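Local coordinates for uncharacterized protein (Bacteroides uniformis ATCC 8492, PDB 4Q68) that is probably a cell-wall N-acetylmuramoyl-L-alanine amidase of the NlpC/P60 type that cleaves peptidoglycan fragments, at residues 41-44 / 45-49; 69-72 / 73-77. All blocks are in the same frame, centred on the assembly; numbering follows the deposited sequence. Where two conformers were deposited one is given.

Contact 1: 41-44 / 45-49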
loop_
_atom_site.group_PDB
_atom_site.type_symbol
_atom_site.label_atom_id
_atom_site.label_comp_id
_atom_site.label_asym_id
_atom_site.label_seq_id
_atom_site.Cartn_x
_atom_site.Cartn_y
_atom_site.Cartn_z
ATOM N N CYS A 41 0.248 -5.796 5.743
ATOM C CA CYS A 41 -0.630 -4.671 5.396
ATOM C C CYS A 41 -0.655 -4.399 3.894
ATOM O O CYS A 41 -1.691 -3.976 3.371
ATOM C CB CYS A 41 -0.297 -3.394 6.178
ATOM S SG CYS A 41 1.290 -2.652 5.820
ATOM N N THR A 42 0.465 -4.649 3.216
ATOM C CA THR A 42 0.578 -4.374 1.801
ATOM C C THR A 42 0.017 -5.530 0.972
ATOM O O THR A 42 -0.725 -5.305 0.019
ATOM C CB THR A 42 2.030 -4.013 1.453
ATOM O OG1 THR A 42 2.392 -2.833 2.184
ATOM C CG2 THR A 42 2.192 -3.725 -0.023
ATOM N N THR A 43 0.354 -6.774 1.328
ATOM C CA THR A 43 -0.196 -7.868 0.544
ATOM C C THR A 43 -1.720 -7.908 0.645
ATOM O O THR A 43 -2.378 -8.234 -0.334
ATOM C CB THR A 43 0.417 -9.251 0.810
ATOM O OG1 THR A 43 0.017 -9.744 2.088
ATOM C CG2 THR A 43 1.941 -9.244 0.712
ATOM N N LEU A 44 -2.290 -7.553 1.797
ATOM C CA LEU A 44 -3.747 -7.493 1.906
ATOM C C LEU A 44 -4.314 -6.560 0.840
ATOM O O LEU A 44 -5.238 -6.905 0.103
ATOM C CB LEU A 44 -4.173 -7.001 3.281
ATOM C CG LEU A 44 -5.672 -6.719 3.399
ATOM C CD1 LEU A 44 -6.516 -7.966 3.220
ATOM C CD2 LEU A 44 -5.952 -6.100 4.744
ATOM N N VAL A 45 -3.797 -5.343 0.787
ATOM C CA VAL A 45 -4.290 -4.374 -0.183
ATOM C C VAL A 45 -4.110 -4.884 -1.619
ATOM O O VAL A 45 -4.998 -4.737 -2.459
ATOM C CB VAL A 45 -3.629 -2.997 0.034
ATOM C CG1 VAL A 45 -3.930 -2.051 -1.127
ATOM C CG2 VAL A 45 -4.093 -2.400 1.360
ATOM N N GLU A 46 -2.957 -5.472 -1.905
ATOM C CA GLU A 46 -2.709 -6.001 -3.241
ATOM C C GLU A 46 -3.719 -7.076 -3.618
ATOM O O GLU A 46 -4.243 -7.065 -4.732
ATOM C CB GLU A 46 -1.285 -6.543 -3.359
ATOM C CG GLU A 46 -0.246 -5.454 -3.271
ATOM C CD GLU A 46 1.165 -5.925 -3.516
ATOM O OE1 GLU A 46 1.507 -7.042 -3.044
ATOM O OE2 GLU A 46 1.923 -5.171 -4.189
ATOM N N TYR A 47 -3.997 -8.015 -2.717
ATOM C CA TYR A 47 -4.954 -9.075 -3.038
ATOM C C TYR A 47 -6.363 -8.515 -3.216
ATOM O O TYR A 47 -7.106 -8.972 -4.093
ATOM C CB TYR A 47 -4.993 -10.167 -1.961
ATOM C CG TYR A 47 -3.676 -10.888 -1.725
ATOM C CD1 TYR A 47 -2.863 -11.293 -2.774
ATOM C CD2 TYR A 47 -3.252 -11.158 -0.430
ATOM C CE1 TYR A 47 -1.665 -11.960 -2.534
ATOM C CE2 TYR A 47 -2.056 -11.800 -0.175
ATOM C CZ TYR A 47 -1.254 -12.199 -1.228
ATOM O OH TYR A 47 -0.039 -12.827 -1.017
ATOM N N VAL A 48 -6.750 -7.562 -2.379
ATOM C CA VAL A 48 -8.074 -6.976 -2.486
ATOM C C VAL A 48 -8.224 -6.216 -3.803
ATOM O O VAL A 48 -9.231 -6.356 -4.511
ATOM C CB VAL A 48 -8.375 -6.081 -1.274
ATOM C CG1 VAL A 48 -9.670 -5.323 -1.472
ATOM C CG2 VAL A 48 -8.464 -6.942 -0.003
ATOM N N LEU A 49 -7.237 -5.398 -4.143
ATOM C CA LEU A 49 -7.266 -4.656 -5.395
ATOM C C LEU A 49 -7.262 -5.611 -6.587
ATOM O O LEU A 49 -8.010 -5.418 -7.547
ATOM C CB LEU A 49 -6.075 -3.691 -5.447
ATOM C CG LEU A 49 -5.955 -2.820 -6.701
ATOM C CD1 LEU A 49 -7.169 -1.930 -6.930
ATOM C CD2 LEU A 49 -4.693 -1.984 -6.612
HETATM O O HOH W 1 0.671 -12.509 1.630
#

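Contact 2: 69-72 / 73-77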
loop_
_atom_site.group_PDB
_atom_site.type_symbol
_atom_site.label_atom_id
_atom_site.label_comp_id
_atom_site.label_asym_id
_atom_site.label_seq_id
_atom_site.Cartn_x
_atom_site.Cartn_y
_atom_site.Cartn_z
ATOM N N ASP A 69 -2.920 -12.425 -12.965
ATOM C CA ASP A 69 -2.432 -11.398 -13.890
ATOM C C ASP A 69 -2.613 -9.988 -13.314
ATOM O O ASP A 69 -1.734 -9.134 -13.458
ATOM C CB ASP A 69 -3.132 -11.497 -15.239
ATOM C CG ASP A 69 -2.648 -12.680 -16.087
ATOM O OD1 ASP A 69 -1.602 -13.296 -15.782
ATOM O OD2 ASP A 69 -3.338 -12.959 -17.072
ATOM N N ASN A 70 -3.746 -9.736 -12.671
ATOM C CA ASN A 70 -3.955 -8.438 -12.036
ATOM C C ASN A 70 -3.029 -8.236 -10.855
ATOM O O ASN A 70 -2.462 -7.154 -10.691
ATOM C CB ASN A 70 -5.416 -8.261 -11.651
ATOM C CG ASN A 70 -6.256 -7.922 -12.846
ATOM O OD1 ASN A 70 -5.818 -7.169 -13.715
ATOM N ND2 ASN A 70 -7.443 -8.488 -12.923
ATOM N N LEU A 71 -2.832 -9.258 -10.037
ATOM C CA LEU A 71 -1.902 -9.158 -8.924
ATOM C C LEU A 71 -0.505 -8.821 -9.430
ATOM O O LEU A 71 0.187 -7.980 -8.849
ATOM C CB LEU A 71 -1.895 -10.441 -8.101
ATOM C CG LEU A 71 -0.954 -10.437 -6.908
ATOM C CD1 LEU A 71 -1.351 -9.384 -5.896
ATOM C CD2 LEU A 71 -0.907 -11.812 -6.282
ATOM N N GLN A 72 -0.082 -9.482 -10.504
ATOM C CA GLN A 72 1.231 -9.237 -11.074
ATOM C C GLN A 72 1.372 -7.791 -11.558
ATOM O O GLN A 72 2.423 -7.174 -11.380
ATOM C CB GLN A 72 1.478 -10.220 -12.191
ATOM C CG GLN A 72 2.854 -10.150 -12.805
ATOM C CD GLN A 72 3.043 -11.257 -13.814
ATOM O OE1 GLN A 72 2.646 -12.393 -13.555
ATOM N NE2 GLN A 72 3.622 -10.937 -14.964
ATOM N N LYS A 73 0.321 -7.258 -12.173
ATOM C CA LYS A 73 0.407 -5.889 -12.667
ATOM C C LYS A 73 0.411 -4.856 -11.542
ATOM O O LYS A 73 0.958 -3.770 -11.730
ATOM C CB LYS A 73 -0.609 -5.585 -13.757
ATOM C CG LYS A 73 -1.934 -5.045 -13.341
ATOM C CD LYS A 73 -2.753 -4.703 -14.584
ATOM C CE LYS A 73 -4.124 -4.200 -14.242
ATOM N NZ LYS A 73 -4.817 -3.724 -15.482
ATOM N N ILE A 74 -0.133 -5.198 -10.381
ATOM C CA ILE A 74 -0.111 -4.351 -9.196
ATOM C C ILE A 74 1.235 -4.419 -8.486
ATOM O O ILE A 74 1.759 -3.412 -8.015
ATOM C CB ILE A 74 -1.240 -4.794 -8.233
ATOM C CG1 ILE A 74 -2.603 -4.487 -8.831
ATOM C CG2 ILE A 74 -1.097 -4.135 -6.865
ATOM C CD1 ILE A 74 -3.722 -5.291 -8.207
ATOM N N ARG A 75 1.778 -5.619 -8.356
ATOM C CA ARG A 75 2.916 -5.844 -7.478
ATOM C C ARG A 75 4.257 -5.522 -8.141
ATOM O O ARG A 75 5.213 -5.173 -7.434
ATOM C CB ARG A 75 2.896 -7.296 -6.972
ATOM C CG ARG A 75 4.102 -7.666 -6.129
ATOM C CD ARG A 75 3.947 -9.013 -5.465
ATOM N NE ARG A 75 2.873 -9.004 -4.487
ATOM C CZ ARG A 75 2.297 -10.099 -4.009
ATOM N NH1 ARG A 75 2.708 -11.304 -4.389
ATOM N NH2 ARG A 75 1.286 -9.967 -3.148
ATOM N N TYR A 76 4.336 -5.656 -9.466
ATOM C CA TYR A 76 5.574 -5.501 -10.213
ATOM C C TYR A 76 5.506 -4.303 -11.134
ATOM O O TYR A 76 4.462 -3.964 -11.694
ATOM C CB TYR A 76 5.876 -6.778 -11.018
ATOM C CG TYR A 76 6.143 -7.931 -10.091
ATOM C CD1 TYR A 76 7.396 -8.111 -9.529
ATOM C CD2 TYR A 76 5.136 -8.817 -9.731
ATOM C CE1 TYR A 76 7.641 -9.124 -8.622
ATOM C CE2 TYR A 76 5.369 -9.835 -8.834
ATOM C CZ TYR A 76 6.621 -9.997 -8.290
ATOM O OH TYR A 76 6.832 -11.009 -7.383
ATOM N N ARG A 77 6.667 -3.684 -11.334
ATOM C CA ARG A 77 6.801 -2.517 -12.196
ATOM C C ARG A 77 6.356 -2.861 -13.617
ATOM O O ARG A 77 6.959 -3.726 -14.275
ATOM C CB ARG A 77 8.258 -2.068 -12.165
ATOM C CG ARG A 77 8.599 -0.807 -12.959
ATOM C CD ARG A 77 10.070 -0.358 -12.726
ATOM N NE ARG A 77 10.259 0.042 -11.330
ATOM C CZ ARG A 77 10.843 -0.684 -10.372
ATOM N NH1 ARG A 77 11.419 -1.851 -10.644
ATOM N NH2 ARG A 77 10.865 -0.239 -9.125
#

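Contact 1: 41-44 / 45-49
Y47 holds CG anti to its carbonyl carbon (chi1 -60°), which lays one face of its ring over the carbonyl oxygen of T43. T43 has OG1 between its backbone N and its carbonyl carbon (chi1 71°), and its side chain points the same way as Y47. This is the first part of helix 41-53. It opens with C41 and packs against strand 188-197, as the cysteine-bearing helix does in the NlpC/P60 fold. C41 touches H190 of that strand, and V45 lies on M191 and I193.

Y47 CD2 comes within 3.1 Å of T43 O. Y47 CE2 lies 3.7 Å from T43 CB. The same T43 O accepts the backbone bond from Y47 N at 2.9 Å, so it is gripped from the backbone as well as roofed by the ring. E46 runs its CG alongside T42 O, at 3.3 Å. Another flank of the helix is apolar: L44 CD1 meets V48 CG2 at 3.9 Å, the two side chains lying side by side. Y47 OH is also hydrogen-bonded to N35 N. A water bridges the polar ends, 2.9 Å from T43 OG1 and 2.8 Å from Y47 OH.

Contact 2: 69-72 / 73-77
Near the end of this helix L71 O accepts R75 N at 2.9 Å and, weakly, I74 N at 3.2 Å; Y76 is the first residue to leave helical geometry, with psi 148°. Y76 N still reaches back to Q72 O.

The side chains pair along the same stretch. L71 and R75 lie side by side. R75 is extended as far as CD and then bends at chi3 (-66°), which turns its guanidinium back so that one face meets L71. L71 CD1 sits 3.9 Å from R75 NH2, toward the rim of the group rather than over its middle. R75 NH1 is hydrogen-bonded to V33 O, which adds a polar hold to the flat group that L71 packs against.

Residues 69-75 form the C-terminal end of helix 64-75, and Y76 leads out of it. The L71 and R75 side faces helix 41-53 in this NlpC/P60-type amidase. I74 faces the same helix through L49, while its CD1 packs back on N70 O at 3.4 Å.

Q72 and Y76 meet differently. The side-chain amide and the ring are turned 87° apart, and Q72 CG comes 4.1 Å from Y76 CD2. The backbone Q72 O lies at the ring edge, in its plane, 3.6 Å from Y76 CD2. R75 CG lies over one face of that ring, offset toward the rim. Y76 OH is hydrogen-bonded to E30 OE2, and Q72 NE2 to G79 O.

On the more open side, N70 and K73 run alongside each other. N70 ND2 is held by T54 OG1, while N70 OD1 comes 3.5 Å from K73 CE. K73 NZ stays farther off, 4.0 Å from N70 OD1. K73 was modelled in two conformers, so this approach is provisional.

How the contacts relate
Going from the N terminus, contact 1 comes first, in helix 41-53, after helix 2-12, which packs on V48 and L49. Contact 2 follows at the end of helix 64-75. Each is local to a single helix and closes no long loop, so the two are in series and neither nests nor crosses. The link between the helices includes residues 58-62, which are not modelled. The centres of contacts 1 and 2 lie about 11 Å apart. E46 OE1 forms a salt bridge with R75 NE at 2.8 Å. Y47 CE1 packs on R75 NH2, and E46 CB on L71 CD1. Helix 64-75 is thereby tied to helix 41-53, which in turn rests on strand 188-197.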